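Local coordinates for protein Pcdhgb2 (Mus musculus, PDB 5SZR) that is probably a calcium-dependent cell-adhesion protein that may help to establish and maintain specific neuronal connections in the brain, at residues Val224-Val237 with Ser274-Glu286. Sequence-based numbering, arbitrary orientation.
Sequences VAENNPPGTSIAQV and SGVVFAQRAFDHE. With CA (calcium ion), chain P; CA (calcium ion), chain Q; MAN (alpha-D-mannopyranose), chain T.
Glu226 meets Asp284 and Glu286 at a calcium ion, at one end of the fifth extracellular cadherin domain, a Greek-key β-sandwich. Its chain is extended, with CG anti to the backbone N (chi1 179°), which carries the carboxylate out to the metals. Glu226 OE2 binds one calcium at 2.3 Å, together with Asp284 OD1, Glu286 OE1 and two waters. OE1 turns to the second calcium, which Glu286 also binds. Asp320 completes the first site; Asp317, Arg318 O, Asp320 and Asp360 of the next cadherin repeat complete the second.

Two residues on from Glu226, Asn228 bridges to the 281-283 loop with both ends of its amide. Asn228 OD1 accepts from Phe283 N at 2.8 Å, almost straight at 171°. Asn228 ND2 donates to Arg281 O at 3.0 Å, from above the carbonyl plane. The amide lies at 50° to the Phe283 ring. Val224 CG1 touches that ring at its edge, 4.0 Å from Phe283 CD1. With an alanine here in place of Asn228, Phe283 N and Arg281 O would probably lose these partners and a gap open beside the ring.

Strands 232-236 and 276-279 pair antiparallel. A classic bulge sets Ile234 and Ala235 opposite Val277. Ile234 CG2 packs on Ala279 CB at 3.8 Å, while its CG1 meets Val277 CG1. The face bearing Ser233, Val276 and Gln236, opposite that of Val277 and Ala279, carries an O-linked mannose on Ser233 OG, against Val276 CG1. Next to it, the extended Gln236 lays its amide over Val276 CG2, and NE2 donates to Ser274 O at 2.9 Å, that oxygen close to the amide plane.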
loop_
_atom_site.group_PDB
_atom_site.type_symbol
_atom_site.label_atom_id
_atom_site.label_comp_id
_atom_site.label_asym_id
_atom_site.label_seq_id
_atom_site.Cartn_x
_atom_site.Cartn_y
_atom_site.Cartn_z
ATOM N N VAL A 224 -15.649 -24.134 16.974
ATOM C CA VAL A 224 -15.349 -25.429 16.365
ATOM C C VAL A 224 -16.211 -26.491 17.035
ATOM O O VAL A 224 -16.108 -26.705 18.249
ATOM C CB VAL A 224 -13.863 -25.810 16.484
ATOM C CG1 VAL A 224 -13.565 -27.027 15.624
ATOM C CG2 VAL A 224 -12.970 -24.651 16.105
ATOM N N ALA A 225 -17.039 -27.170 16.245
ATOM C CA ALA A 225 -17.872 -28.232 16.783
ATOM C C ALA A 225 -17.010 -29.402 17.239
ATOM O O ALA A 225 -16.072 -29.814 16.552
ATOM C CB ALA A 225 -18.891 -28.705 15.747
ATOM N N GLU A 226 -17.338 -29.913 18.421
ATOM C CA GLU A 226 -16.715 -31.102 18.984
ATOM C C GLU A 226 -16.677 -32.244 17.977
ATOM O O GLU A 226 -17.483 -32.297 17.042
ATOM C CB GLU A 226 -17.502 -31.503 20.230
ATOM C CG GLU A 226 -17.061 -32.715 20.981
ATOM C CD GLU A 226 -17.885 -32.889 22.233
ATOM O OE1 GLU A 226 -19.123 -32.740 22.160
ATOM O OE2 GLU A 226 -17.289 -33.126 23.299
ATOM N N ASN A 227 -15.723 -33.156 18.177
ATOM C CA ASN A 227 -15.587 -34.394 17.410
ATOM C C ASN A 227 -15.238 -34.135 15.950
ATOM O O ASN A 227 -15.449 -35.000 15.090
ATOM C CB ASN A 227 -16.848 -35.259 17.516
ATOM C CG ASN A 227 -17.194 -35.589 18.953
ATOM O OD1 ASN A 227 -16.309 -35.816 19.776
ATOM N ND2 ASN A 227 -18.485 -35.608 19.265
ATOM N N ASN A 228 -14.721 -32.943 15.668
ATOM C CA ASN A 228 -14.178 -32.614 14.364
ATOM C C ASN A 228 -13.123 -33.640 13.952
ATOM O O ASN A 228 -12.401 -34.177 14.798
ATOM C CB ASN A 228 -13.535 -31.237 14.416
ATOM C CG ASN A 228 -12.415 -31.173 15.436
ATOM O OD1 ASN A 228 -12.657 -31.229 16.646
ATOM N ND2 ASN A 228 -11.182 -31.090 14.955
ATOM N N PRO A 229 -12.997 -33.920 12.658
ATOM C CA PRO A 229 -11.871 -34.729 12.203
ATOM C C PRO A 229 -10.571 -34.007 12.486
ATOM O O PRO A 229 -10.523 -32.763 12.492
ATOM C CB PRO A 229 -12.121 -34.868 10.692
ATOM C CG PRO A 229 -13.531 -34.418 10.465
ATOM C CD PRO A 229 -13.827 -33.437 11.542
ATOM N N PRO A 230 -9.496 -34.741 12.754
ATOM C CA PRO A 230 -8.183 -34.096 12.811
ATOM C C PRO A 230 -7.826 -33.554 11.440
ATOM O O PRO A 230 -8.225 -34.103 10.409
ATOM C CB PRO A 230 -7.239 -35.229 13.229
ATOM C CG PRO A 230 -8.113 -36.329 13.685
ATOM C CD PRO A 230 -9.403 -36.189 12.956
ATOM N N GLY A 231 -7.080 -32.452 11.435
ATOM C CA GLY A 231 -6.765 -31.780 10.191
ATOM C C GLY A 231 -7.881 -30.938 9.617
ATOM O O GLY A 231 -7.890 -30.680 8.410
ATOM N N THR A 232 -8.827 -30.497 10.445
ATOM C CA THR A 232 -9.950 -29.685 9.993
ATOM C C THR A 232 -9.578 -28.212 10.073
ATOM O O THR A 232 -9.231 -27.711 11.149
ATOM C CB THR A 232 -11.195 -29.947 10.840
ATOM O OG1 THR A 232 -11.555 -31.331 10.759
ATOM C CG2 THR A 232 -12.353 -29.093 10.352
ATOM N N SER A 233 -9.656 -27.523 8.939
ATOM C CA SER A 233 -9.422 -26.084 8.910
ATOM C C SER A 233 -10.530 -25.361 9.670
ATOM O O SER A 233 -11.703 -25.431 9.288
ATOM C CB SER A 233 -9.350 -25.597 7.464
ATOM O OG SER A 233 -9.537 -24.191 7.381
ATOM N N ILE A 234 -10.158 -24.660 10.738
ATOM C CA ILE A 234 -11.134 -24.024 11.614
ATOM C C ILE A 234 -11.175 -22.503 11.478
ATOM O O ILE A 234 -12.168 -21.894 11.905
ATOM C CB ILE A 234 -10.903 -24.416 13.088
ATOM C CG1 ILE A 234 -9.578 -23.850 13.605
ATOM C CG2 ILE A 234 -10.954 -25.928 13.261
ATOM C CD1 ILE A 234 -9.234 -24.308 15.012
ATOM N N ALA A 235 -10.146 -21.870 10.916
ATOM C CA ALA A 235 -10.125 -20.420 10.744
ATOM C C ALA A 235 -8.964 -20.050 9.830
ATOM O O ALA A 235 -8.087 -20.870 9.545
ATOM C CB ALA A 235 -10.005 -19.686 12.083
ATOM N N GLN A 236 -8.964 -18.794 9.382
ATOM C CA GLN A 236 -7.888 -18.271 8.543
ATOM C C GLN A 236 -7.589 -16.837 8.952
ATOM O O GLN A 236 -8.420 -15.946 8.747
ATOM C CB GLN A 236 -8.252 -18.338 7.060
ATOM C CG GLN A 236 -7.126 -17.886 6.147
ATOM C CD GLN A 236 -7.400 -18.179 4.685
ATOM O OE1 GLN A 236 -8.531 -18.494 4.299
ATOM N NE2 GLN A 236 -6.362 -18.081 3.860
ATOM N N VAL A 237 -6.408 -16.618 9.522
ATOM C CA VAL A 237 -5.944 -15.271 9.830
ATOM C C VAL A 237 -5.325 -14.665 8.578
ATOM O O VAL A 237 -4.819 -15.376 7.702
ATOM C CB VAL A 237 -4.943 -15.286 11.003
ATOM C CG1 VAL A 237 -5.590 -15.871 12.249
ATOM C CG2 VAL A 237 -3.686 -16.060 10.628
ATOM N N SER A 274 -0.548 -19.422 4.063
ATOM C CA SER A 274 -1.962 -19.133 3.863
ATOM C C SER A 274 -2.647 -18.560 5.096
ATOM O O SER A 274 -3.700 -17.924 4.961
ATOM C CB SER A 274 -2.712 -20.402 3.447
ATOM O OG SER A 274 -2.936 -21.220 4.578
ATOM N N GLY A 275 -2.096 -18.786 6.285
ATOM C CA GLY A 275 -2.750 -18.370 7.505
ATOM C C GLY A 275 -3.913 -19.235 7.932
ATOM O O GLY A 275 -4.577 -18.906 8.925
ATOM N N VAL A 276 -4.194 -20.323 7.211
ATOM C CA VAL A 276 -5.235 -21.249 7.633
ATOM C C VAL A 276 -4.822 -21.897 8.945
ATOM O O VAL A 276 -3.675 -22.332 9.107
ATOM C CB VAL A 276 -5.493 -22.302 6.547
ATOM C CG1 VAL A 276 -6.370 -23.409 7.091
ATOM C CG2 VAL A 276 -6.142 -21.661 5.336
ATOM N N VAL A 277 -5.750 -21.940 9.895
ATOM C CA VAL A 277 -5.525 -22.559 11.197
ATOM C C VAL A 277 -6.233 -23.909 11.208
ATOM O O VAL A 277 -7.446 -23.982 10.976
ATOM C CB VAL A 277 -6.028 -21.661 12.336
ATOM C CG1 VAL A 277 -5.828 -22.348 13.678
ATOM C CG2 VAL A 277 -5.319 -20.317 12.301
ATOM N N PHE A 278 -5.484 -24.976 11.478
ATOM C CA PHE A 278 -6.015 -26.333 11.497
ATOM C C PHE A 278 -6.152 -26.832 12.925
ATOM O O PHE A 278 -5.293 -26.566 13.771
ATOM C CB PHE A 278 -5.113 -27.306 10.735
ATOM C CG PHE A 278 -4.992 -27.012 9.272
ATOM C CD1 PHE A 278 -5.816 -27.647 8.356
ATOM C CD2 PHE A 278 -4.042 -26.107 8.811
ATOM C CE1 PHE A 278 -5.702 -27.381 7.004
ATOM C CE2 PHE A 278 -3.923 -25.838 7.458
ATOM C CZ PHE A 278 -4.756 -26.476 6.552
ATOM N N ALA A 279 -7.228 -27.574 13.181
ATOM C CA ALA A 279 -7.339 -28.363 14.400
ATOM C C ALA A 279 -6.588 -29.669 14.192
ATOM O O ALA A 279 -6.894 -30.424 13.263
ATOM C CB ALA A 279 -8.804 -28.623 14.743
ATOM N N GLN A 280 -5.598 -29.932 15.042
ATOM C CA GLN A 280 -4.743 -31.101 14.891
ATOM C C GLN A 280 -5.307 -32.351 15.556
ATOM O O GLN A 280 -4.718 -33.427 15.413
ATOM C CB GLN A 280 -3.351 -30.808 15.462
ATOM C CG GLN A 280 -2.711 -29.535 14.916
ATOM C CD GLN A 280 -1.988 -29.753 13.602
ATOM O OE1 GLN A 280 -0.758 -29.759 13.557
ATOM N NE2 GLN A 280 -2.747 -29.929 12.525
ATOM N N ARG A 281 -6.421 -32.236 16.273
ATOM C CA ARG A 281 -7.017 -33.376 16.952
ATOM C C ARG A 281 -8.521 -33.178 17.029
ATOM O O ARG A 281 -9.032 -32.072 16.839
ATOM C CB ARG A 281 -6.446 -33.556 18.359
ATOM C CG ARG A 281 -6.805 -32.418 19.305
ATOM C CD ARG A 281 -6.713 -32.847 20.761
ATOM N NE ARG A 281 -5.375 -33.309 21.119
ATOM C CZ ARG A 281 -4.983 -33.557 22.363
ATOM N NH1 ARG A 281 -3.748 -33.973 22.602
ATOM N NH2 ARG A 281 -5.828 -33.385 23.371
ATOM N N ALA A 282 -9.227 -34.266 17.324
ATOM C CA ALA A 282 -10.658 -34.193 17.585
ATOM C C ALA A 282 -10.890 -33.571 18.955
ATOM O O ALA A 282 -10.463 -34.123 19.975
ATOM C CB ALA A 282 -11.284 -35.585 17.514
ATOM N N PHE A 283 -11.545 -32.414 18.983
ATOM C CA PHE A 283 -11.832 -31.762 20.252
ATOM C C PHE A 283 -12.973 -32.474 20.976
ATOM O O PHE A 283 -13.886 -33.023 20.355
ATOM C CB PHE A 283 -12.181 -30.292 20.029
ATOM C CG PHE A 283 -11.056 -29.480 19.438
ATOM C CD1 PHE A 283 -11.323 -28.431 18.576
ATOM C CD2 PHE A 283 -9.737 -29.758 19.756
ATOM C CE1 PHE A 283 -10.290 -27.674 18.029
ATOM C CE2 PHE A 283 -8.700 -29.003 19.213
ATOM C CZ PHE A 283 -8.979 -27.962 18.350
ATOM N N ASP A 284 -12.907 -32.464 22.306
ATOM C CA ASP A 284 -13.911 -33.083 23.169
ATOM C C ASP A 284 -14.404 -32.015 24.137
ATOM O O ASP A 284 -13.685 -31.642 25.072
ATOM C CB ASP A 284 -13.324 -34.290 23.905
ATOM C CG ASP A 284 -14.303 -34.943 24.869
ATOM O OD1 ASP A 284 -15.523 -34.683 24.788
ATOM O OD2 ASP A 284 -13.845 -35.748 25.710
ATOM N N HIS A 285 -15.623 -31.519 23.903
ATOM C CA HIS A 285 -16.169 -30.435 24.717
ATOM C C HIS A 285 -16.211 -30.802 26.195
ATOM O O HIS A 285 -16.111 -29.922 27.058
ATOM C CB HIS A 285 -17.569 -30.069 24.218
ATOM C CG HIS A 285 -18.300 -29.106 25.102
ATOM N ND1 HIS A 285 -18.191 -27.739 24.965
ATOM C CD2 HIS A 285 -19.158 -29.313 26.129
ATOM C CE1 HIS A 285 -18.948 -27.145 25.871
ATOM N NE2 HIS A 285 -19.545 -28.078 26.591
ATOM N N GLU A 286 -16.347 -32.088 26.508
ATOM C CA GLU A 286 -16.424 -32.506 27.901
ATOM C C GLU A 286 -15.077 -32.421 28.613
ATOM O O GLU A 286 -15.054 -32.330 29.845
ATOM C CB GLU A 286 -16.998 -33.919 27.982
ATOM C CG GLU A 286 -18.527 -33.983 27.853
ATOM C CD GLU A 286 -19.045 -33.602 26.472
ATOM O OE1 GLU A 286 -18.536 -34.137 25.470
ATOM O OE2 GLU A 286 -19.973 -32.772 26.389
HETATM CA CA CA P . -17.545 -35.352 23.775
HETATM CA CA CA Q . -20.898 -33.337 24.284
HETATM C C1 MAN T . -9.733 -23.799 6.006
HETATM C C2 MAN T . -9.799 -22.282 6.240
HETATM C C3 MAN T . -11.041 -21.938 7.055
HETATM C C4 MAN T . -12.312 -22.548 6.429
HETATM C C5 MAN T . -12.130 -24.053 6.210
HETATM C C6 MAN T . -13.270 -24.700 5.451
HETATM O O2 MAN T . -9.927 -21.568 5.004
HETATM O O3 MAN T . -11.189 -20.526 7.211
HETATM O O4 MAN T . -13.414 -22.351 7.296
HETATM O O5 MAN T . -10.915 -24.305 5.453
HETATM O O6 MAN T . -12.922 -26.073 5.250
HETATM O O HOH W 1 -15.844 -36.323 22.389
HETATM O O HOH W 2 -17.880 -37.466 25.240
#